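Local coordinates for protein putative TetR-family transcriptional regulator (Rhodococcus sp., PDB 2G3B) that probably binds cis-regulatory DNA as a dimeric, all-helical transcriptional regulator of the TetR family, possibly acting as a repressor, at residues 12-17 / 94-99; 124-129 / 151-156. One frame throughout, in Å; residues are numbered along the deposited sequence.

Contact 1 (12-17 / 94-99)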
# COMPACT_ATOMS: atom_id res chain seq x y z
N SER A 12 -7.57 -19.90 5.75
CA SER A 12 -6.80 -18.85 6.40
C SER A 12 -6.79 -17.59 5.55
O SER A 12 -7.01 -16.50 6.07
CB SER A 12 -5.37 -19.33 6.70
OG SER A 12 -5.44 -20.40 7.65
N ALA A 13 -6.55 -17.74 4.25
CA ALA A 13 -6.64 -16.60 3.30
C ALA A 13 -8.00 -15.85 3.37
O ALA A 13 -8.03 -14.60 3.43
CB ALA A 13 -6.36 -17.10 1.87
N THR A 14 -9.10 -16.59 3.39
CA THR A 14 -10.43 -15.99 3.53
C THR A 14 -10.66 -15.23 4.86
O THR A 14 -11.18 -14.13 4.86
CB THR A 14 -11.52 -17.09 3.37
OG1 THR A 14 -11.28 -17.76 2.14
CG2 THR A 14 -12.95 -16.49 3.40
N ALA A 15 -10.28 -15.86 5.99
CA ALA A 15 -10.33 -15.24 7.30
C ALA A 15 -9.51 -13.97 7.36
O ALA A 15 -9.97 -12.90 7.81
CB ALA A 15 -9.84 -16.27 8.37
N ILE A 16 -8.31 -14.05 6.86
CA ILE A 16 -7.51 -12.84 6.80
C ILE A 16 -8.14 -11.74 5.94
O ILE A 16 -8.23 -10.60 6.40
CB ILE A 16 -6.08 -13.12 6.39
CG1 ILE A 16 -5.44 -14.08 7.44
CG2 ILE A 16 -5.28 -11.76 6.32
CD1 ILE A 16 -4.13 -14.76 6.95
N ALA A 17 -8.57 -12.08 4.73
CA ALA A 17 -9.19 -11.11 3.84
C ALA A 17 -10.43 -10.42 4.46
O ALA A 17 -10.62 -9.20 4.28
CB ALA A 17 -9.56 -11.77 2.49
N VAL A 94 -8.45 -13.37 -7.02
CA VAL A 94 -7.51 -12.25 -7.10
C VAL A 94 -7.91 -11.17 -6.12
O VAL A 94 -7.04 -10.58 -5.48
CB VAL A 94 -7.37 -11.71 -8.57
CG1 VAL A 94 -6.49 -10.47 -8.66
CG2 VAL A 94 -6.78 -12.82 -9.49
N VAL A 95 -9.22 -10.93 -5.97
CA VAL A 95 -9.68 -9.89 -5.04
C VAL A 95 -9.34 -10.35 -3.63
O VAL A 95 -8.83 -9.58 -2.79
CB VAL A 95 -11.23 -9.66 -5.17
CG1 VAL A 95 -11.79 -8.88 -3.99
CG2 VAL A 95 -11.53 -8.91 -6.48
N GLU A 96 -9.68 -11.61 -3.35
CA GLU A 96 -9.38 -12.14 -2.01
C GLU A 96 -7.89 -12.10 -1.71
O GLU A 96 -7.50 -11.71 -0.61
CB GLU A 96 -9.93 -13.54 -1.86
CG GLU A 96 -9.79 -13.98 -0.40
CD GLU A 96 -10.11 -15.41 -0.24
OE1 GLU A 96 -9.26 -16.24 -0.61
OE2 GLU A 96 -11.23 -15.70 0.20
N ASN A 97 -7.04 -12.54 -2.63
CA ASN A 97 -5.59 -12.52 -2.39
C ASN A 97 -5.15 -11.11 -2.03
O ASN A 97 -4.33 -10.89 -1.16
CB ASN A 97 -4.78 -12.76 -3.70
CG ASN A 97 -4.53 -14.22 -3.98
OD1 ASN A 97 -4.76 -15.08 -3.10
ND2 ASN A 97 -4.05 -14.52 -5.23
N SER A 98 -5.70 -10.16 -2.80
CA SER A 98 -5.38 -8.75 -2.65
C SER A 98 -5.82 -8.17 -1.30
O SER A 98 -5.02 -7.47 -0.64
CB SER A 98 -5.94 -8.01 -3.87
OG SER A 98 -5.55 -6.68 -3.78
N LEU A 99 -7.06 -8.48 -0.86
CA LEU A 99 -7.53 -8.11 0.45
C LEU A 99 -6.65 -8.66 1.56
O LEU A 99 -6.34 -7.92 2.50
CB LEU A 99 -8.99 -8.56 0.71
CG LEU A 99 -10.05 -7.87 -0.11
CD1 LEU A 99 -11.34 -8.77 -0.16
CD2 LEU A 99 -10.31 -6.43 0.53

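Contact 2 (124-129 / 151-156)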
# COMPACT_ATOMS: atom_id res chain seq x y z
N ALA A 124 10.41 -12.68 -2.71
CA ALA A 124 10.17 -13.68 -3.75
C ALA A 124 9.38 -13.09 -4.94
O ALA A 124 9.73 -13.31 -6.09
CB ALA A 124 9.44 -14.90 -3.12
N TRP A 125 8.36 -12.29 -4.65
CA TRP A 125 7.60 -11.62 -5.70
C TRP A 125 8.50 -10.64 -6.46
O TRP A 125 8.56 -10.64 -7.71
CB TRP A 125 6.41 -10.87 -5.06
CG TRP A 125 5.55 -10.06 -5.98
CD1 TRP A 125 5.41 -10.21 -7.35
CD2 TRP A 125 4.70 -8.96 -5.60
NE1 TRP A 125 4.51 -9.22 -7.82
CE2 TRP A 125 4.09 -8.45 -6.77
CE3 TRP A 125 4.45 -8.32 -4.37
CZ2 TRP A 125 3.19 -7.37 -6.75
CZ3 TRP A 125 3.57 -7.23 -4.34
CH2 TRP A 125 2.95 -6.77 -5.52
N VAL A 126 9.19 -9.81 -5.72
CA VAL A 126 10.15 -8.86 -6.31
C VAL A 126 11.17 -9.56 -7.25
O VAL A 126 11.48 -9.07 -8.34
CB VAL A 126 10.88 -8.13 -5.16
CG1 VAL A 126 12.11 -7.33 -5.71
CG2 VAL A 126 9.90 -7.11 -4.47
N SER A 127 11.67 -10.71 -6.83
CA SER A 127 12.67 -11.47 -7.58
C SER A 127 12.17 -11.96 -8.92
O SER A 127 12.94 -12.00 -9.89
CB SER A 127 13.20 -12.63 -6.72
OG SER A 127 14.29 -13.25 -7.33
N GLU A 128 10.88 -12.31 -9.03
CA GLU A 128 10.34 -12.72 -10.34
C GLU A 128 10.42 -11.56 -11.29
O GLU A 128 10.78 -11.72 -12.45
CB GLU A 128 8.85 -13.09 -10.24
CG GLU A 128 8.51 -14.12 -9.24
CD GLU A 128 6.94 -14.34 -9.16
OE1 GLU A 128 6.19 -13.78 -9.99
OE2 GLU A 128 6.49 -15.04 -8.26
N ILE A 129 10.09 -10.37 -10.78
CA ILE A 129 10.13 -9.16 -11.60
C ILE A 129 11.56 -8.74 -11.92
O ILE A 129 11.88 -8.45 -13.09
CB ILE A 129 9.39 -7.99 -10.92
CG1 ILE A 129 7.89 -8.30 -10.73
CG2 ILE A 129 9.57 -6.71 -11.75
CD1 ILE A 129 7.13 -8.42 -12.09
N THR A 151 14.05 -1.25 -9.57
CA THR A 151 12.93 -1.20 -10.50
C THR A 151 11.82 -2.20 -10.10
O THR A 151 10.62 -1.88 -10.13
CB THR A 151 13.40 -1.42 -11.94
OG1 THR A 151 14.41 -0.43 -12.28
CG2 THR A 151 12.25 -1.23 -12.92
N ALA A 152 12.23 -3.40 -9.72
CA ALA A 152 11.30 -4.47 -9.36
C ALA A 152 10.66 -4.11 -8.05
O ALA A 152 9.47 -4.32 -7.87
CB ALA A 152 12.06 -5.80 -9.24
N VAL A 153 11.45 -3.55 -7.13
CA VAL A 153 10.92 -3.07 -5.85
C VAL A 153 9.85 -2.01 -6.12
O VAL A 153 8.74 -2.03 -5.57
CB VAL A 153 12.02 -2.49 -4.90
CG1 VAL A 153 11.38 -1.69 -3.73
CG2 VAL A 153 12.91 -3.63 -4.35
N THR A 154 10.20 -1.07 -7.00
CA THR A 154 9.32 0.03 -7.34
C THR A 154 8.02 -0.42 -8.04
O THR A 154 6.92 0.02 -7.69
CB THR A 154 10.15 1.05 -8.17
OG1 THR A 154 11.14 1.53 -7.30
CG2 THR A 154 9.32 2.19 -8.61
N MSE A 155 8.14 -1.31 -9.01
CA MSE A 155 6.96 -1.76 -9.73
C MSE A 155 6.02 -2.53 -8.84
O MSE A 155 4.81 -2.33 -8.89
CB MSE A 155 7.34 -2.59 -10.94
CG MSE A 155 7.88 -1.74 -12.05
SE MSE A 155 8.62 -2.76 -13.50
CE MSE A 155 7.92 -4.51 -13.08
N THR A 156 6.57 -3.40 -8.00
CA THR A 156 5.71 -4.18 -7.10
C THR A 156 5.12 -3.28 -6.03
O THR A 156 3.97 -3.49 -5.60
CB THR A 156 6.42 -5.36 -6.48
OG1 THR A 156 7.57 -4.89 -5.78
CG2 THR A 156 6.83 -6.39 -7.58

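Contact 1 (12-17 / 94-99)
E96 of helix 92-110 lies against A17 of helix 2-23; these two bury the most surface here, and L99 comes third. With E96 CG anti to the backbone N (chi1 -171°), that carbon lies against A17 CB, 3.6 Å away. The same methyl group of A17 meets the root of the L99 side chain, CB to CB at 3.7 Å. Alanine suits this place because its lone CB lets the two backbones come near, the CA atoms of A17 and L99 being 4.8 Å apart; the axes of the two segments cross at 64°. Farther out, the carboxylate of E96 finds a polar partner in T14, with OE2 2.8 Å from T14 OG1. That is hydrogen-bonding distance, but the hydroxyl proton of T14 can also go to the carbonyl of K10, one turn earlier in its own helix. The other oxygen, OE1, is 3.9 Å from A13 CB and forms a salt bridge with R61. One glutamate thus joins its own helix, in the C-terminal region, to helix 2-23 of the DNA-binding region and to helix 47-66, by apolar packing at its stem and charge pairing at its tip, which probably keeps the carboxylate ionised.

Contact 2 (124-129 / 151-156)
T156 OG1, which rests against V126 CG2 at 3.5 Å, is held by groups of its own helix and of the second subunit. It lies 2.9 Å from A152 O and 3.1 Å from V153 O, two carbonyls of the preceding turn that compete for its proton, and R165 of the second subunit donates a hydrogen bond to it through NH2. The chi1 of 57°, which sets OG1 between the backbone N and the carbonyl carbon, turns the hydroxyl back onto its own helix. The methyl group is left for W125: T156 CG2 stands over one face of the indole, 3.7 Å from the centroid of the five-membered ring and 18° off its normal, a CH-pi contact. Threonine suits the place by serving both needs, and the wide indole offers a broad face to the methyl. T156 CG2 also lies 3.8 Å from I129 CG1. One turn before T156, A152 points its CB into the other helix, 3.4 Å from V126 O and 3.7 Å from I129 CG2; its small size allows the close crossing of the two segments, whose axes make an angle of 115°. V126 CG1 rests against both A152 and V153. Around this buried core, helix 76-86 covers I129 and M155 through L84, helix 47-66 touches W125 through N59 and R66, and R165 of the second subunit packs on W125 and V126.

Contact 1 joins the family's DNA-binding region to the C-terminal region, whereas contact 2 is internal to the latter. Their centres are 21 Å apart, on opposite sides of the chain's centre, and their nearest atoms are about 9 Å apart, so neither touches the other. They come in series along the chain, and helix 92-110 of the first is followed directly by helix 115-139 of the second. Helix 47-66 borders both 12-17/94-99 and 124-129/151-156. The second subunit also borders each. A glycerol, probably from crystallisation, lies about 3 Å from the W125 side chain and may mark a pocket beside contact 2.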